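Local coordinates for putative methyltransferase protein (Bacteroides fragilis, PDB 5BP9), which binds S-adenosyl-L-homocysteine and probably acts as a methyltransferase that uses S-adenosylmethionine as methyl donor, its acceptor substrate not being established, at residues A[148-151]-A[152-156]; A[244-248]-A[249-253]. One frame throughout, in Å; residues are numbered along the deposited sequence.

Contact 1. Residues A[148-151]-A[152-156]; sequences RQVN and LFDER. With SAH (S-adenosyl-L-homocysteine), chain D.
Asn151 meets Phe153 and Asp154 just after the chain leaves strand 147-149 and turns back beside the adenine of S-adenosyl-L-homocysteine. It opens a type I beta turn, which Asp154 N closes on Asn151 O at 3.0 Å. With CG anti to the backbone N (chi1 -168°), the Asn151 amide reaches forward along the chain, and its OD1 accepts from Phe153 N at 3.0 Å in a nearly straight bond (165°). The same oxygen takes a weak bond from adenine N6, while Leu152 N donates to adenine N1, 3.1 Å away. Asparagine fits because its oxygen serves turn and ligand together and its ND2 still donates to Ser41 O, so both ends of this buried amide have partners and its rotation is fixed. The pair of bonds reads the amino group and N1 edge of adenine, a recognition common among Rossmann-fold methyltransferases.

At the last position of the turn, Asp154 OD1 accepts from Arg156 N, which makes an Asx turn. Arg156 also grips the carboxylate side-on, NE to OD1 at 3.0 Å and NH2 to OD2 at 2.8 Å, both on syn lone pairs. Aspartate suits the position because its short acid can take the backbone N-H and the guanidinium together. One water, which donates to Asp154 OD2, ties that oxygen back to Asn151 N.

Around this loop, Leu152 packs on Met187 and Leu190 and Phe153 on Leu182, all of helix 180-190, whereas the apolar side chains of Val150 and Leu152 lie against Ile129 of strand 125-130, the neighbour of strand 147-149 in the sheet.

Contact 2. Residues A[244-248]-A[249-253]; sequences LYIDF and QTLSA
An N-cap starts helix 248-257: Asp247 sits just before the first turn and its carboxylate receives Thr250 at two points. OD2 accepts from Thr250 N at 2.9 Å, approached from above the carboxylate plane, and OD1 takes the hydroxyl of Thr250 OG1 at 2.6 Å on its syn side. Asp247 CG lies between the backbone N and the carbonyl carbon (chi1 71°), which swings the acid over the helix start. Aspartate suits this end, where its negative charge probably interacts well with the helix dipole, and OD1 also accepts from Tyr223 OH.

The backbone bonds of the helix begin here as well, Leu251 N to Asp247 O at 3.0 Å and Ser252 N to Phe248 O at 2.8 Å. On the inner side, Ile246 CD1 packs against Leu251 CB at 4.0 Å, and the same methyl lies 3.8 Å from Thr250 CG2, the Ile246 and Thr250 side chains crossing at a slant. Leu251 and Phe248 both continue onto Ala275 of strand 272-279, so these apolar residues seat the helix on the mixed sheet. The Phe248 ring has Ser252 CB over one face, 4.2 Å from CE2, and Gln249 NE2 at its edge, 3.8 Å from CD2.

From the N terminus, the chain first reaches contact 1, a tight turn just after strand 147-149, an outermost strand of the mixed seven-stranded sheet, and before strand 161-166. Nearly ninety residues later it leaves strand 236-244 of the antiparallel sheet and enters contact 2 at the start of helix 248-257, which leads on to strands 260-267 and 272-279. The two follow in series, neither nested nor crossed; the centres of contact 1 and contact 2 lie about 24 Å apart, and the nearest atoms of contact 1 and contact 2 about 9 Å. Contact 1 shapes the adenine end of the ligand pocket, whereas contact 2 joins the antiparallel sheet to the opposite margin of the mixed sheet.

Contact 1. Residues A[148-151]-A[152-156]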
loop_
_atom_site.group_PDB
_atom_site.type_symbol
_atom_site.label_atom_id
_atom_site.label_comp_id
_atom_site.label_asym_id
_atom_site.label_seq_id
_atom_site.Cartn_x
_atom_site.Cartn_y
_atom_site.Cartn_z
ATOM N N ARG A 148 14.332 -0.899 -2.939
ATOM C CA ARG A 148 14.632 0.248 -3.785
ATOM C C ARG A 148 13.735 1.422 -3.449
ATOM O O ARG A 148 12.541 1.242 -3.129
ATOM C CB ARG A 148 14.412 -0.092 -5.251
ATOM C CG ARG A 148 15.222 -1.271 -5.764
ATOM C CD ARG A 148 14.676 -1.692 -7.126
ATOM N NE ARG A 148 14.877 -0.640 -8.092
ATOM C CZ ARG A 148 14.633 -0.766 -9.392
ATOM N NH1 ARG A 148 14.138 -1.908 -9.883
ATOM N NH2 ARG A 148 14.862 0.269 -10.192
ATOM N N GLN A 149 14.313 2.621 -3.512
ATOM C CA GLN A 149 13.558 3.862 -3.365
ATOM C C GLN A 149 13.110 4.312 -4.758
ATOM O O GLN A 149 13.870 4.920 -5.514
ATOM C CB GLN A 149 14.362 4.963 -2.666
ATOM C CG GLN A 149 13.478 6.133 -2.257
ATOM C CD GLN A 149 14.235 7.367 -1.887
ATOM O OE1 GLN A 149 15.450 7.469 -2.088
ATOM N NE2 GLN A 149 13.516 8.341 -1.388
ATOM N N VAL A 150 11.863 3.963 -5.068
ATOM C CA VAL A 150 11.287 4.332 -6.339
ATOM C C VAL A 150 9.763 4.374 -6.208
ATOM O O VAL A 150 9.150 3.651 -5.421
ATOM C CB VAL A 150 11.793 3.405 -7.469
ATOM C CG1 VAL A 150 11.314 1.978 -7.234
ATOM C CG2 VAL A 150 11.397 3.942 -8.853
ATOM N N ASN A 151 9.200 5.320 -6.950
ATOM C CA ASN A 151 7.752 5.512 -7.031
ATOM C C ASN A 151 7.192 4.499 -8.034
ATOM O O ASN A 151 7.686 4.418 -9.156
ATOM C CB ASN A 151 7.452 6.941 -7.496
ATOM C CG ASN A 151 5.992 7.331 -7.342
ATOM O OD1 ASN A 151 5.092 6.597 -7.744
ATOM N ND2 ASN A 151 5.754 8.512 -6.790
ATOM N N LEU A 152 6.151 3.746 -7.641
ATOM C CA LEU A 152 5.494 2.795 -8.521
ATOM C C LEU A 152 5.205 3.359 -9.915
ATOM O O LEU A 152 5.332 2.645 -10.914
ATOM C CB LEU A 152 4.167 2.343 -7.864
ATOM C CG LEU A 152 3.264 1.403 -8.674
ATOM C CD1 LEU A 152 3.933 0.056 -8.837
ATOM C CD2 LEU A 152 1.907 1.256 -8.014
ATOM N N PHE A 153 4.800 4.638 -9.962
ATOM C CA PHE A 153 4.345 5.265 -11.193
ATOM C C PHE A 153 5.462 5.843 -12.075
ATOM O O PHE A 153 5.190 6.316 -13.192
ATOM C CB PHE A 153 3.303 6.328 -10.879
ATOM C CG PHE A 153 2.094 5.774 -10.202
ATOM C CD1 PHE A 153 1.232 4.929 -10.896
ATOM C CD2 PHE A 153 1.836 6.051 -8.877
ATOM C CE1 PHE A 153 0.135 4.392 -10.263
ATOM C CE2 PHE A 153 0.731 5.522 -8.249
ATOM C CZ PHE A 153 -0.126 4.704 -8.939
ATOM N N ASP A 154 6.699 5.760 -11.604
ATOM C CA ASP A 154 7.854 6.318 -12.327
ATOM C C ASP A 154 7.922 5.648 -13.697
ATOM O O ASP A 154 7.952 4.425 -13.780
ATOM C CB ASP A 154 9.130 6.060 -11.495
ATOM C CG ASP A 154 10.351 6.777 -12.004
ATOM O OD1 ASP A 154 10.505 6.962 -13.222
ATOM O OD2 ASP A 154 11.202 7.131 -11.160
ATOM N N GLU A 155 7.948 6.456 -14.770
ATOM C CA GLU A 155 8.033 5.924 -16.128
ATOM C C GLU A 155 9.296 5.103 -16.339
ATOM O O GLU A 155 9.334 4.256 -17.232
ATOM C CB GLU A 155 7.978 7.056 -17.161
ATOM C CG GLU A 155 6.647 7.781 -17.204
ATOM C CD GLU A 155 6.509 8.944 -16.234
ATOM O OE1 GLU A 155 7.432 9.183 -15.373
ATOM O OE2 GLU A 155 5.454 9.626 -16.356
ATOM N N ARG A 156 10.350 5.393 -15.559
ATOM C CA ARG A 156 11.617 4.666 -15.660
ATOM C C ARG A 156 11.650 3.343 -14.888
ATOM O O ARG A 156 12.588 2.585 -15.046
ATOM C CB ARG A 156 12.791 5.541 -15.179
ATOM C CG ARG A 156 12.932 6.902 -15.861
ATOM C CD ARG A 156 13.819 7.832 -15.034
ATOM N NE ARG A 156 13.272 8.093 -13.694
ATOM C CZ ARG A 156 13.917 8.716 -12.707
ATOM N NH1 ARG A 156 15.156 9.174 -12.884
ATOM N NH2 ARG A 156 13.319 8.891 -11.526
HETATM N N SAH D . 3.005 -2.027 3.138
HETATM C CA SAH D . 3.507 -1.440 4.440
HETATM C CB SAH D . 3.345 0.084 4.550
HETATM C CG SAH D . 1.945 0.634 4.275
HETATM S SD SAH D . 1.942 2.402 4.362
HETATM C C SAH D . 2.812 -2.079 5.610
HETATM O O SAH D . 1.903 -2.885 5.443
HETATM O OXT SAH D . 3.119 -1.832 6.776
HETATM C "C5'" SAH D . 2.059 2.855 2.650
HETATM C "C4'" SAH D . 3.497 2.889 2.146
HETATM O "O4'" SAH D . 3.467 3.179 0.733
HETATM C "C3'" SAH D . 4.409 3.944 2.768
HETATM O "O3'" SAH D . 5.631 3.325 3.233
HETATM C "C2'" SAH D . 4.640 4.949 1.643
HETATM O "O2'" SAH D . 5.853 5.673 1.708
HETATM C "C1'" SAH D . 4.535 4.082 0.409
HETATM N N9 SAH D . 4.189 4.744 -0.858
HETATM C C8 SAH D . 3.279 5.716 -1.033
HETATM N N7 SAH D . 3.121 6.084 -2.269
HETATM C C5 SAH D . 3.984 5.269 -2.973
HETATM C C6 SAH D . 4.303 5.152 -4.333
HETATM N N6 SAH D . 3.727 5.902 -5.289
HETATM N N1 SAH D . 5.231 4.226 -4.703
HETATM C C2 SAH D . 5.815 3.478 -3.743
HETATM N N3 SAH D . 5.580 3.507 -2.419
HETATM C C4 SAH D . 4.659 4.434 -2.086
HETATM O O HOH W 1 13.617 0.031 -13.109
HETATM O O HOH W 2 10.821 7.272 -8.486
#

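Contact 2. Residues A[244-248]-A[249-253]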
loop_
_atom_site.group_PDB
_atom_site.type_symbol
_atom_site.label_atom_id
_atom_site.label_comp_id
_atom_site.label_asym_id
_atom_site.label_seq_id
_atom_site.Cartn_x
_atom_site.Cartn_y
_atom_site.Cartn_z
ATOM N N LEU A 244 -6.613 6.512 -1.252
ATOM C CA LEU A 244 -7.864 5.935 -1.722
ATOM C C LEU A 244 -8.231 4.665 -0.975
ATOM O O LEU A 244 -7.443 3.703 -0.906
ATOM C CB LEU A 244 -7.748 5.593 -3.202
ATOM C CG LEU A 244 -8.974 4.946 -3.878
ATOM C CD1 LEU A 244 -10.161 5.894 -3.951
ATOM C CD2 LEU A 244 -8.580 4.454 -5.264
ATOM N N TYR A 245 -9.441 4.654 -0.424
ATOM C CA TYR A 245 -10.127 3.419 -0.016
ATOM C C TYR A 245 -11.186 3.147 -1.068
ATOM O O TYR A 245 -11.783 4.076 -1.580
ATOM C CB TYR A 245 -10.790 3.580 1.362
ATOM C CG TYR A 245 -9.812 3.821 2.477
ATOM C CD1 TYR A 245 -9.252 5.083 2.664
ATOM C CD2 TYR A 245 -9.444 2.808 3.331
ATOM C CE1 TYR A 245 -8.328 5.315 3.664
ATOM C CE2 TYR A 245 -8.520 3.030 4.349
ATOM C CZ TYR A 245 -7.962 4.286 4.510
ATOM O OH TYR A 245 -7.032 4.522 5.516
ATOM N N ILE A 246 -11.388 1.888 -1.424
ATOM C CA ILE A 246 -12.300 1.586 -2.517
ATOM C C ILE A 246 -13.065 0.309 -2.189
ATOM O O ILE A 246 -12.485 -0.717 -1.788
ATOM C CB ILE A 246 -11.546 1.516 -3.866
ATOM C CG1 ILE A 246 -12.516 1.415 -5.048
ATOM C CG2 ILE A 246 -10.536 0.364 -3.887
ATOM C CD1 ILE A 246 -11.852 1.616 -6.389
ATOM N N ASP A 247 -14.383 0.389 -2.322
ATOM C CA ASP A 247 -15.232 -0.814 -2.162
ATOM C C ASP A 247 -15.081 -1.751 -3.349
ATOM O O ASP A 247 -14.687 -1.313 -4.448
ATOM C CB ASP A 247 -16.702 -0.393 -1.956
ATOM C CG ASP A 247 -17.325 0.152 -3.202
ATOM O OD1 ASP A 247 -17.224 1.354 -3.441
ATOM O OD2 ASP A 247 -17.866 -0.642 -3.998
ATOM N N PHE A 248 -15.396 -3.036 -3.141
ATOM C CA PHE A 248 -15.137 -4.032 -4.186
ATOM C C PHE A 248 -15.898 -3.751 -5.497
ATOM O O PHE A 248 -15.342 -3.939 -6.591
ATOM C CB PHE A 248 -15.444 -5.472 -3.719
ATOM C CG PHE A 248 -15.188 -6.495 -4.802
ATOM C CD1 PHE A 248 -13.891 -6.902 -5.087
ATOM C CD2 PHE A 248 -16.214 -6.954 -5.612
ATOM C CE1 PHE A 248 -13.636 -7.798 -6.104
ATOM C CE2 PHE A 248 -15.965 -7.838 -6.636
ATOM C CZ PHE A 248 -14.680 -8.260 -6.887
ATOM N N GLN A 249 -17.155 -3.307 -5.414
ATOM C CA GLN A 249 -17.914 -3.084 -6.648
ATOM C C GLN A 249 -17.315 -1.937 -7.453
ATOM O O GLN A 249 -17.235 -1.996 -8.695
ATOM C CB GLN A 249 -19.406 -2.835 -6.414
ATOM C CG GLN A 249 -20.147 -4.053 -5.899
ATOM C CD GLN A 249 -19.787 -4.372 -4.460
ATOM O OE1 GLN A 249 -19.776 -3.481 -3.613
ATOM N NE2 GLN A 249 -19.442 -5.619 -4.185
ATOM N N THR A 250 -16.888 -0.880 -6.746
ATOM C CA THR A 250 -16.249 0.235 -7.438
ATOM C C THR A 250 -14.924 -0.236 -8.081
ATOM O O THR A 250 -14.623 0.107 -9.224
ATOM C CB THR A 250 -16.067 1.453 -6.501
ATOM O OG1 THR A 250 -17.351 1.855 -6.015
ATOM C CG2 THR A 250 -15.423 2.652 -7.241
ATOM N N LEU A 251 -14.152 -1.021 -7.337
ATOM C CA LEU A 251 -12.891 -1.554 -7.854
ATOM C C LEU A 251 -13.126 -2.406 -9.103
ATOM O O LEU A 251 -12.430 -2.249 -10.110
ATOM C CB LEU A 251 -12.159 -2.363 -6.795
ATOM C CG LEU A 251 -10.869 -3.060 -7.220
ATOM C CD1 LEU A 251 -9.798 -2.044 -7.595
ATOM C CD2 LEU A 251 -10.346 -3.918 -6.100
ATOM N N SER A 252 -14.124 -3.289 -9.034
ATOM C CA SER A 252 -14.457 -4.146 -10.164
ATOM C C SER A 252 -14.830 -3.342 -11.422
ATOM O O SER A 252 -14.391 -3.687 -12.554
ATOM C CB SER A 252 -15.587 -5.098 -9.771
ATOM O OG SER A 252 -15.843 -6.012 -10.810
ATOM N N ALA A 253 -15.602 -2.263 -11.232
ATOM C CA ALA A 253 -16.017 -1.431 -12.345
ATOM C C ALA A 253 -14.825 -0.759 -13.027
ATOM O O ALA A 253 -14.697 -0.779 -14.251
ATOM C CB ALA A 253 -17.013 -0.383 -11.888
#